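1-Pyrroline-5-Carboxylate reductase (Streptococcus pyogenes, PDB 2AMF) catalyses the NAD(P)H-dependent reduction of 1-pyrroline-5-carboxylate to L-proline, the last step of proline biosynthesis from glutamate. Local coordinates at the interface of chains A and B. Numbering follows the deposited sequence. Chains: chain A/B, 1-Pyrroline-5-Carboxylate reductase.

Contact 1: the interface of chains A and B. Residues chain A 164, 168, 245-246, 249; chain B 175, 178-179, 182, 236.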
# COMPACT_ATOMS: atom_id res chain seq x y z
N LEU A 164 -12.41 -17.84 -18.19
CA LEU A 164 -13.37 -18.46 -17.28
C LEU A 164 -13.26 -19.96 -17.21
O LEU A 164 -13.55 -20.54 -16.16
CB LEU A 164 -14.81 -18.12 -17.65
CG LEU A 164 -15.36 -16.74 -17.37
CD1 LEU A 164 -16.87 -16.73 -17.70
CD2 LEU A 164 -15.12 -16.35 -15.92
N SER A 168 -8.94 -21.05 -15.94
CA SER A 168 -9.36 -21.09 -14.55
C SER A 168 -8.97 -22.33 -13.74
O SER A 168 -8.79 -22.21 -12.55
CB SER A 168 -10.86 -20.78 -14.40
OG SER A 168 -11.64 -21.67 -15.16
N VAL A 245 -9.10 -11.92 -8.10
CA VAL A 245 -9.58 -12.87 -9.09
C VAL A 245 -10.00 -12.14 -10.36
O VAL A 245 -9.66 -12.55 -11.49
CB VAL A 245 -10.73 -13.73 -8.49
CG1 VAL A 245 -11.36 -14.69 -9.53
CG2 VAL A 245 -10.21 -14.53 -7.30
N SER A 246 -10.68 -11.01 -10.18
CA SER A 246 -11.21 -10.27 -11.30
C SER A 246 -10.08 -9.64 -12.12
O SER A 246 -10.12 -9.62 -13.35
CB SER A 246 -12.18 -9.21 -10.77
OG SER A 246 -12.69 -8.47 -11.86
N ILE A 249 -8.41 -12.32 -14.10
CA ILE A 249 -9.22 -12.67 -15.26
C ILE A 249 -8.99 -11.65 -16.38
O ILE A 249 -8.75 -12.03 -17.52
CB ILE A 249 -10.74 -12.84 -14.90
CG1 ILE A 249 -10.98 -14.09 -14.04
CG2 ILE A 249 -11.60 -12.86 -16.18
CD1 ILE A 249 -10.81 -15.47 -14.78
N PHE B 175 -14.99 -17.29 -4.03
CA PHE B 175 -14.09 -17.50 -5.16
C PHE B 175 -14.88 -17.79 -6.44
O PHE B 175 -14.63 -17.17 -7.46
CB PHE B 175 -13.11 -18.66 -4.84
CG PHE B 175 -12.03 -18.88 -5.88
CD1 PHE B 175 -10.93 -18.02 -5.97
CD2 PHE B 175 -12.11 -19.98 -6.75
CE1 PHE B 175 -9.94 -18.22 -6.93
CE2 PHE B 175 -11.12 -20.21 -7.71
CZ PHE B 175 -10.03 -19.33 -7.80
N ALA B 178 -16.52 -14.73 -7.54
CA ALA B 178 -15.57 -13.75 -8.08
C ALA B 178 -15.24 -14.04 -9.54
O ALA B 178 -15.16 -13.12 -10.35
CB ALA B 178 -14.31 -13.71 -7.24
N LEU B 179 -15.04 -15.32 -9.88
CA LEU B 179 -14.85 -15.75 -11.26
C LEU B 179 -16.09 -15.41 -12.11
O LEU B 179 -15.96 -14.93 -13.23
CB LEU B 179 -14.57 -17.28 -11.31
CG LEU B 179 -13.20 -17.77 -10.81
CD1 LEU B 179 -13.20 -19.28 -10.66
CD2 LEU B 179 -12.07 -17.34 -11.77
N ALA B 182 -16.41 -11.71 -12.79
CA ALA B 182 -15.43 -11.36 -13.82
C ALA B 182 -16.01 -11.65 -15.21
O ALA B 182 -15.80 -10.88 -16.15
CB ALA B 182 -14.10 -12.14 -13.61
N LEU B 236 -2.33 -13.07 -10.05
CA LEU B 236 -2.68 -13.65 -8.75
C LEU B 236 -1.51 -13.61 -7.76
O LEU B 236 -1.71 -13.37 -6.59
CB LEU B 236 -3.15 -15.10 -8.92
CG LEU B 236 -4.52 -15.35 -9.57
CD1 LEU B 236 -4.75 -16.85 -9.67
CD2 LEU B 236 -5.66 -14.68 -8.80
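A:Val245 sets CG1 anti to its backbone N (chi1 176°) and CG2 anti to its carbonyl carbon, and each branch then meets a different side chain of chain B. CG1 goes to B:Leu179 and CG2 to B:Phe175. The patch belongs to the helical dimerisation region of the pyrroline-5-carboxylate reductase family. Helix 241-258 of chain A packs here on helix 158-185 of chain B.

A:Val245 CG1 lies 3.5 Å from B:Leu179 CD2. The two side chains cross at about a right angle. On the other branch, CG2 is 3.7 Å from CE1 of B:Phe175 and about as far from CD1. The methyl thus sits by the CD1-CE1 side of the ring. The fork of A:Val245 rests on the methyl of B:Ala178, with CB to CB at 3.8 Å. This valine hides 68 Å² of its surface against chain B.

One turn further along, A:Ile249 meets B:Ala182. A:Ile249 comes up to the B:Ala182 methyl with its branch point: CB, CG1 and CG2 all approach the alanine CB, CG2 at 3.7 Å. The CD1 end of A:Ile249 instead reaches B:Leu179 CD2, 3.8 Å away. The same leucine methyl therefore lies against both A:Val245 and A:Ile249.

A close approach of A:Leu164 CD2, on helix 158-185 of chain A, to the backbone carbonyl O of B:Leu179 is doubtful. A:Ser246 approaches the B:Ala182 methyl with its backbone CA, at 4.1 Å. B:Leu236, on helix 228-239, borders A:Val245.

Contact 2: the interface of chains A and B. Residues chain A 179, 182, 185-186; chain B 164, 245-246, 249-250.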
# COMPACT_ATOMS: atom_id res chain seq x y z
N LEU A 179 -5.21 -23.01 0.41
CA LEU A 179 -5.98 -23.56 1.52
C LEU A 179 -5.21 -24.69 2.19
O LEU A 179 -5.13 -24.75 3.42
CB LEU A 179 -7.36 -24.08 1.02
CG LEU A 179 -8.48 -23.08 0.67
CD1 LEU A 179 -9.71 -23.77 0.05
CD2 LEU A 179 -8.91 -22.27 1.92
N ALA A 182 -2.19 -23.30 4.04
CA ALA A 182 -2.68 -22.70 5.30
C ALA A 182 -2.88 -23.81 6.34
O ALA A 182 -2.56 -23.66 7.51
CB ALA A 182 -4.00 -21.95 5.05
N LYS A 185 0.63 -24.71 7.51
CA LYS A 185 1.08 -23.65 8.43
C LYS A 185 0.57 -23.92 9.85
O LYS A 185 1.29 -23.75 10.83
CB LYS A 185 0.61 -22.27 7.96
CG LYS A 185 1.19 -21.12 8.76
CD LYS A 185 0.84 -19.77 8.12
CE LYS A 185 1.26 -18.59 9.00
NZ LYS A 185 0.34 -18.43 10.17
N ASN A 186 -0.68 -24.37 9.92
CA ASN A 186 -1.37 -24.61 11.17
C ASN A 186 -1.43 -26.08 11.65
O ASN A 186 -2.33 -26.44 12.43
CB ASN A 186 -2.76 -24.01 11.05
CG ASN A 186 -2.72 -22.50 11.01
OD1 ASN A 186 -2.53 -21.87 12.03
ND2 ASN A 186 -2.85 -21.93 9.82
N LEU B 164 -10.46 -25.25 7.45
CA LEU B 164 -10.25 -25.93 6.19
C LEU B 164 -11.49 -26.58 5.61
O LEU B 164 -11.59 -26.75 4.40
CB LEU B 164 -9.22 -27.04 6.36
CG LEU B 164 -7.75 -26.69 6.45
CD1 LEU B 164 -6.97 -28.00 6.50
CD2 LEU B 164 -7.32 -25.82 5.26
N VAL B 245 -5.69 -15.89 1.10
CA VAL B 245 -6.33 -17.12 1.59
C VAL B 245 -5.73 -17.54 2.95
O VAL B 245 -6.46 -17.87 3.91
CB VAL B 245 -6.22 -18.26 0.53
CG1 VAL B 245 -6.83 -19.58 1.03
CG2 VAL B 245 -6.90 -17.82 -0.76
N SER B 246 -4.41 -17.48 3.04
CA SER B 246 -3.74 -17.96 4.25
C SER B 246 -4.08 -17.06 5.45
O SER B 246 -4.33 -17.55 6.57
CB SER B 246 -2.22 -18.07 4.00
OG SER B 246 -1.56 -18.49 5.19
N ILE B 249 -7.62 -17.88 6.60
CA ILE B 249 -7.61 -19.06 7.42
C ILE B 249 -7.08 -18.76 8.83
O ILE B 249 -7.68 -19.18 9.81
CB ILE B 249 -6.85 -20.23 6.74
CG1 ILE B 249 -7.62 -20.72 5.50
CG2 ILE B 249 -6.54 -21.35 7.76
CD1 ILE B 249 -9.02 -21.38 5.77
N ASP B 250 -5.98 -18.03 8.93
CA ASP B 250 -5.46 -17.57 10.21
C ASP B 250 -6.53 -16.84 11.04
O ASP B 250 -6.67 -17.11 12.24
CB ASP B 250 -4.22 -16.68 10.04
CG ASP B 250 -2.91 -17.48 9.81
OD1 ASP B 250 -2.88 -18.73 9.88
OD2 ASP B 250 -1.88 -16.82 9.51
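The C-terminal end of helix 158-185 in chain A packs here on helix 241-258 of chain B, within the dimerisation region of this reductase family. A:Lys185, in the last turn, and A:Asn186, just after it, both reach B:Asp250.

A:Lys185 NZ forms a salt bridge with B:Asp250 OD2 at 2.8 Å. It comes in on the syn side of that oxygen, 22° out of the carboxylate plane. The lysine chain is extended through chi3 and bends only at chi4 (-75°), which turns the amine to the acid. A weak second bond runs from NZ to OD1.

A:Asn186 ND2 donates to OD1 of the same aspartate at 3.2 Å. The bond is nearly straight and meets the oxygen almost along its C-O axis. The amide and carboxylate planes stand 85° apart. ND2 also donates to the backbone O of A:Ala182 at 2.9 Å. This second bond fixes the amide against its own helix, with the NH2 group facing the aspartate. Both carboxylate oxygens are thus held by chain A, and the nearby lysine would be expected to favour the charged form of B:Asp250.

Beside the polar group the contact is apolar. The methyl of A:Ala182 touches B:Ile249 CB at 3.7 Å. CD2 of A:Leu179 packs on B:Val245 CG1 at 3.5 Å, the side chains crossing at about a right angle. B:Ser246 OG lies near A:Lys185 CD, 4.0 Å away.

The patch joins the two subunits by apolar packing and ties the end of the chain A helix to chain B through charge and hydrogen bonds.

The C-alpha centres of contact 1 and contact 2 lie about 20 Å apart. Both use helices 158-185 and 241-258, with the chains exchanged: residues 164, 179, 182, 245, 246 and 249 occur in both. The patches are thus largely twins under the two-fold symmetry of the interface. Each lies on its own copy of the same helix-helix seam, apolar near Phe175 and polar near Lys185. Contact 1 also takes in Phe175, Ala178 and Leu236, and contact 2 Lys185, Asn186 and Asp250; by symmetry each set should recur at the other seam. This fits a dimer as the building unit of the ten-chain deposited assembly.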